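PDB 5MDN: DNA polymerase from Pyrobaculum calidifontis, which probably catalyses the template-directed addition of deoxyribonucleotides to a DNA strand, releasing diphosphate, as a magnesium-binding archaeal polymerase of family B. Local coordinates for residues A[264-276]-A[362-376]. Numbering follows the deposited sequence.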
# COMPACT_ATOMS: atom_id res chain seq x y z
N VAL A 264 -6.75 -9.28 8.68
CA VAL A 264 -7.14 -8.98 7.31
C VAL A 264 -5.99 -8.29 6.56
O VAL A 264 -5.14 -7.62 7.15
CB VAL A 264 -8.41 -8.11 7.30
CG1 VAL A 264 -8.13 -6.73 7.87
CG2 VAL A 264 -9.01 -8.03 5.90
N TYR A 265 -5.97 -8.49 5.24
CA TYR A 265 -4.93 -8.02 4.33
C TYR A 265 -3.55 -8.58 4.67
O TYR A 265 -2.54 -8.07 4.17
CB TYR A 265 -4.85 -6.49 4.27
CG TYR A 265 -6.19 -5.79 4.27
CD1 TYR A 265 -7.09 -5.97 3.22
CD2 TYR A 265 -6.54 -4.92 5.29
CE1 TYR A 265 -8.30 -5.32 3.21
CE2 TYR A 265 -7.75 -4.26 5.29
CZ TYR A 265 -8.63 -4.47 4.24
OH TYR A 265 -9.84 -3.81 4.24
N GLY A 266 -3.48 -9.61 5.51
CA GLY A 266 -2.20 -10.06 6.01
C GLY A 266 -1.57 -9.16 7.04
O GLY A 266 -0.43 -9.42 7.44
N HIS A 267 -2.26 -8.12 7.48
CA HIS A 267 -1.73 -7.26 8.53
C HIS A 267 -1.79 -7.99 9.87
O HIS A 267 -2.58 -8.92 10.07
CB HIS A 267 -2.49 -5.94 8.60
CG HIS A 267 -3.57 -5.91 9.63
ND1 HIS A 267 -4.86 -6.31 9.37
CD2 HIS A 267 -3.56 -5.50 10.92
CE1 HIS A 267 -5.60 -6.17 10.45
NE2 HIS A 267 -4.83 -5.68 11.41
N TRP A 268 -0.95 -7.55 10.80
CA TRP A 268 -0.85 -8.17 12.11
C TRP A 268 -1.45 -7.23 13.15
O TRP A 268 -1.00 -6.08 13.29
CB TRP A 268 0.60 -8.51 12.45
CG TRP A 268 1.04 -9.79 11.81
CD1 TRP A 268 1.34 -9.98 10.49
CD2 TRP A 268 1.21 -11.05 12.46
NE1 TRP A 268 1.69 -11.29 10.28
CE2 TRP A 268 1.62 -11.97 11.47
CE3 TRP A 268 1.05 -11.50 13.77
CZ2 TRP A 268 1.88 -13.31 11.76
CZ3 TRP A 268 1.31 -12.83 14.06
CH2 TRP A 268 1.71 -13.72 13.05
N SER A 269 -2.45 -7.72 13.87
CA SER A 269 -3.15 -6.93 14.87
C SER A 269 -2.42 -7.00 16.21
O SER A 269 -2.06 -8.09 16.67
CB SER A 269 -4.59 -7.41 15.03
OG SER A 269 -5.21 -6.81 16.15
N VAL A 270 -2.21 -5.84 16.82
CA VAL A 270 -1.73 -5.74 18.19
C VAL A 270 -2.79 -4.94 18.94
O VAL A 270 -2.85 -3.71 18.82
CB VAL A 270 -0.35 -5.08 18.28
CG1 VAL A 270 0.17 -5.11 19.70
CG2 VAL A 270 0.63 -5.77 17.34
N VAL A 271 -3.63 -5.65 19.70
CA VAL A 271 -4.84 -5.05 20.26
C VAL A 271 -4.50 -3.83 21.10
O VAL A 271 -3.57 -3.86 21.92
CB VAL A 271 -5.62 -6.10 21.07
CG1 VAL A 271 -6.73 -5.44 21.87
CG2 VAL A 271 -6.18 -7.17 20.15
N GLY A 272 -5.25 -2.75 20.91
CA GLY A 272 -5.06 -1.53 21.65
C GLY A 272 -3.95 -0.64 21.16
O GLY A 272 -3.56 0.30 21.87
N ARG A 273 -3.42 -0.88 19.96
CA ARG A 273 -2.40 -0.03 19.38
C ARG A 273 -2.35 -0.27 17.88
O ARG A 273 -2.87 -1.27 17.38
CB ARG A 273 -1.02 -0.26 20.02
CG ARG A 273 -0.76 -1.69 20.48
CD ARG A 273 0.62 -1.82 21.09
NE ARG A 273 0.79 -0.95 22.26
CZ ARG A 273 1.05 -1.39 23.49
NH1 ARG A 273 1.17 -2.69 23.72
NH2 ARG A 273 1.19 -0.52 24.48
N ALA A 274 -1.72 0.66 17.17
CA ALA A 274 -1.67 0.64 15.71
C ALA A 274 -0.34 0.03 15.26
O ALA A 274 0.72 0.65 15.42
CB ALA A 274 -1.85 2.05 15.15
N ASN A 275 -0.40 -1.17 14.69
CA ASN A 275 0.76 -1.79 14.06
C ASN A 275 0.80 -1.35 12.60
O ASN A 275 -0.02 -1.81 11.78
CB ASN A 275 0.70 -3.31 14.18
CG ASN A 275 1.85 -3.99 13.47
OD1 ASN A 275 3.00 -3.58 13.59
ND2 ASN A 275 1.54 -5.05 12.73
N VAL A 276 1.74 -0.48 12.26
CA VAL A 276 1.89 0.05 10.91
C VAL A 276 3.14 -0.56 10.28
O VAL A 276 4.21 -0.57 10.90
CB VAL A 276 1.97 1.59 10.91
CG1 VAL A 276 2.06 2.11 9.49
CG2 VAL A 276 0.77 2.18 11.63
N LEU A 362 -5.78 2.66 11.71
CA LEU A 362 -4.42 2.98 11.31
C LEU A 362 -3.62 1.74 10.93
O LEU A 362 -2.75 1.80 10.05
CB LEU A 362 -3.72 3.74 12.45
CG LEU A 362 -2.43 4.50 12.14
CD1 LEU A 362 -2.54 5.23 10.82
CD2 LEU A 362 -2.12 5.47 13.27
N ASP A 363 -3.90 0.60 11.58
CA ASP A 363 -3.19 -0.63 11.27
C ASP A 363 -3.64 -1.27 9.96
O ASP A 363 -3.00 -2.23 9.51
CB ASP A 363 -3.35 -1.63 12.43
CG ASP A 363 -4.79 -1.84 12.83
OD1 ASP A 363 -5.63 -2.13 11.96
OD2 ASP A 363 -5.09 -1.72 14.04
N GLN A 364 -4.73 -0.79 9.35
CA GLN A 364 -5.24 -1.37 8.12
C GLN A 364 -5.20 -0.44 6.91
O GLN A 364 -5.24 -0.94 5.78
CB GLN A 364 -6.69 -1.83 8.30
CG GLN A 364 -6.86 -3.04 9.22
CD GLN A 364 -8.30 -3.24 9.64
OE1 GLN A 364 -8.59 -3.47 10.82
NE2 GLN A 364 -9.21 -3.17 8.69
N VAL A 365 -5.16 0.88 7.12
CA VAL A 365 -5.30 1.82 6.01
C VAL A 365 -4.22 1.60 4.96
O VAL A 365 -4.48 1.67 3.75
CB VAL A 365 -5.32 3.27 6.54
CG1 VAL A 365 -4.02 3.61 7.27
CG2 VAL A 365 -5.57 4.25 5.41
N ALA A 366 -2.98 1.33 5.39
CA ALA A 366 -1.90 1.12 4.44
C ALA A 366 -1.87 -0.31 3.90
O ALA A 366 -1.49 -0.52 2.75
CB ALA A 366 -0.56 1.46 5.09
N ALA A 367 -2.27 -1.29 4.72
CA ALA A 367 -2.25 -2.68 4.27
C ALA A 367 -3.27 -2.94 3.17
O ALA A 367 -3.03 -3.78 2.29
CB ALA A 367 -2.50 -3.61 5.45
N ALA A 368 -4.39 -2.23 3.20
CA ALA A 368 -5.43 -2.41 2.19
C ALA A 368 -5.00 -1.80 0.86
O ALA A 368 -4.19 -0.87 0.81
CB ALA A 368 -6.74 -1.78 2.66
N SER A 369 -5.56 -2.33 -0.22
CA SER A 369 -5.30 -1.78 -1.54
C SER A 369 -6.07 -0.48 -1.73
O SER A 369 -7.01 -0.17 -0.99
CB SER A 369 -5.67 -2.79 -2.63
OG SER A 369 -7.06 -3.07 -2.63
N VAL A 370 -5.63 0.30 -2.73
CA VAL A 370 -6.25 1.60 -3.00
C VAL A 370 -7.75 1.44 -3.22
O VAL A 370 -8.56 2.20 -2.67
CB VAL A 370 -5.56 2.28 -4.19
CG1 VAL A 370 -6.20 3.64 -4.46
CG2 VAL A 370 -4.07 2.43 -3.92
N GLY A 371 -8.14 0.46 -4.03
CA GLY A 371 -9.56 0.22 -4.26
C GLY A 371 -10.26 -0.29 -3.02
O GLY A 371 -11.40 0.08 -2.74
N ASN A 372 -9.60 -1.16 -2.27
CA ASN A 372 -10.17 -1.60 -1.00
C ASN A 372 -10.36 -0.42 -0.05
O ASN A 372 -11.37 -0.33 0.65
CB ASN A 372 -9.32 -2.72 -0.40
CG ASN A 372 -9.97 -3.37 0.81
OD1 ASN A 372 -10.54 -4.46 0.75
ND2 ASN A 372 -9.85 -2.70 1.93
N ARG A 373 -9.40 0.52 -0.02
CA ARG A 373 -9.53 1.70 0.83
C ARG A 373 -10.71 2.57 0.40
O ARG A 373 -11.46 3.08 1.25
CB ARG A 373 -8.22 2.50 0.82
CG ARG A 373 -8.03 3.45 1.98
CD ARG A 373 -6.71 4.21 1.85
NE ARG A 373 -5.56 3.31 1.83
CZ ARG A 373 -4.67 3.26 0.84
NH1 ARG A 373 -4.81 4.06 -0.21
NH2 ARG A 373 -3.64 2.42 0.90
N VAL A 374 -10.87 2.77 -0.91
CA VAL A 374 -11.95 3.62 -1.42
C VAL A 374 -13.31 2.98 -1.15
O VAL A 374 -14.29 3.66 -0.83
CB VAL A 374 -11.74 3.89 -2.92
CG1 VAL A 374 -12.98 4.50 -3.56
CG2 VAL A 374 -10.53 4.78 -3.14
N GLU A 375 -13.39 1.65 -1.26
CA GLU A 375 -14.66 0.97 -1.07
C GLU A 375 -15.15 1.05 0.37
O GLU A 375 -16.36 1.12 0.61
CB GLU A 375 -14.54 -0.48 -1.52
CG GLU A 375 -15.86 -1.14 -1.83
CD GLU A 375 -15.70 -2.35 -2.73
OE1 GLU A 375 -15.17 -3.38 -2.25
OE2 GLU A 375 -16.09 -2.27 -3.91
N TRP A 376 -14.24 1.05 1.34
CA TRP A 376 -14.64 1.26 2.73
C TRP A 376 -15.08 2.69 3.00
O TRP A 376 -15.85 2.92 3.94
CB TRP A 376 -13.49 0.88 3.67
CG TRP A 376 -13.42 -0.59 3.94
CD1 TRP A 376 -12.43 -1.45 3.57
CD2 TRP A 376 -14.39 -1.38 4.64
NE1 TRP A 376 -12.72 -2.72 3.99
CE2 TRP A 376 -13.92 -2.71 4.65
CE3 TRP A 376 -15.61 -1.09 5.25
CZ2 TRP A 376 -14.63 -3.74 5.26
CZ3 TRP A 376 -16.31 -2.12 5.85
CH2 TRP A 376 -15.82 -3.43 5.85
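Two side-chain hydrogen bonds converge on the hydroxyl of Tyr-265: Asn-372 ND2 donates to Tyr-265 OH at 2.6 Å, and Trp-376 NE1, one helical turn further on, adds a weak bond from near the plane of the phenol ring. Asn-372 reaches it with CG turned away from the backbone N (chi1 -172°), which carries the amide out to the phenol, its plane almost perpendicular to the ring. Arg-114 also hydrogen-bonds this hydroxyl.

Ala-368 CB makes a CH-pi contact over one face of the Tyr-265 ring, 3.6 Å from Tyr-265 CZ, while Val-264 CG2, from within 264-276, lies over the other. Without the phenol, as with an alanine here, Asn-372 and Trp-376 would probably lose their shared acceptor and a gap would open over Ala-368. A second CH-pi contact sets Gln-364 CG over the His-267 ring, whose rotation is fixed by a bond from His-267 ND1 to a lone pair of Val-264 O (2.6 Å).

Apolar contact continues at the edge strand 274-277 of the exonuclease sheet, where Ala-274 CB meets Leu-362 CB at 3.7 Å.

Asp-363 CA makes a CA-H...O contact with Asn-275 O (3.4 Å); the Asp-363 carboxylate and Asp-7 bind a magnesium ion. Bonded at its hydroxyl and covered on both faces, the Tyr-265 ring is thus held in place between exonuclease domain and segment 362-376, whose metal ligand Asp-363 rests against strand 274-277.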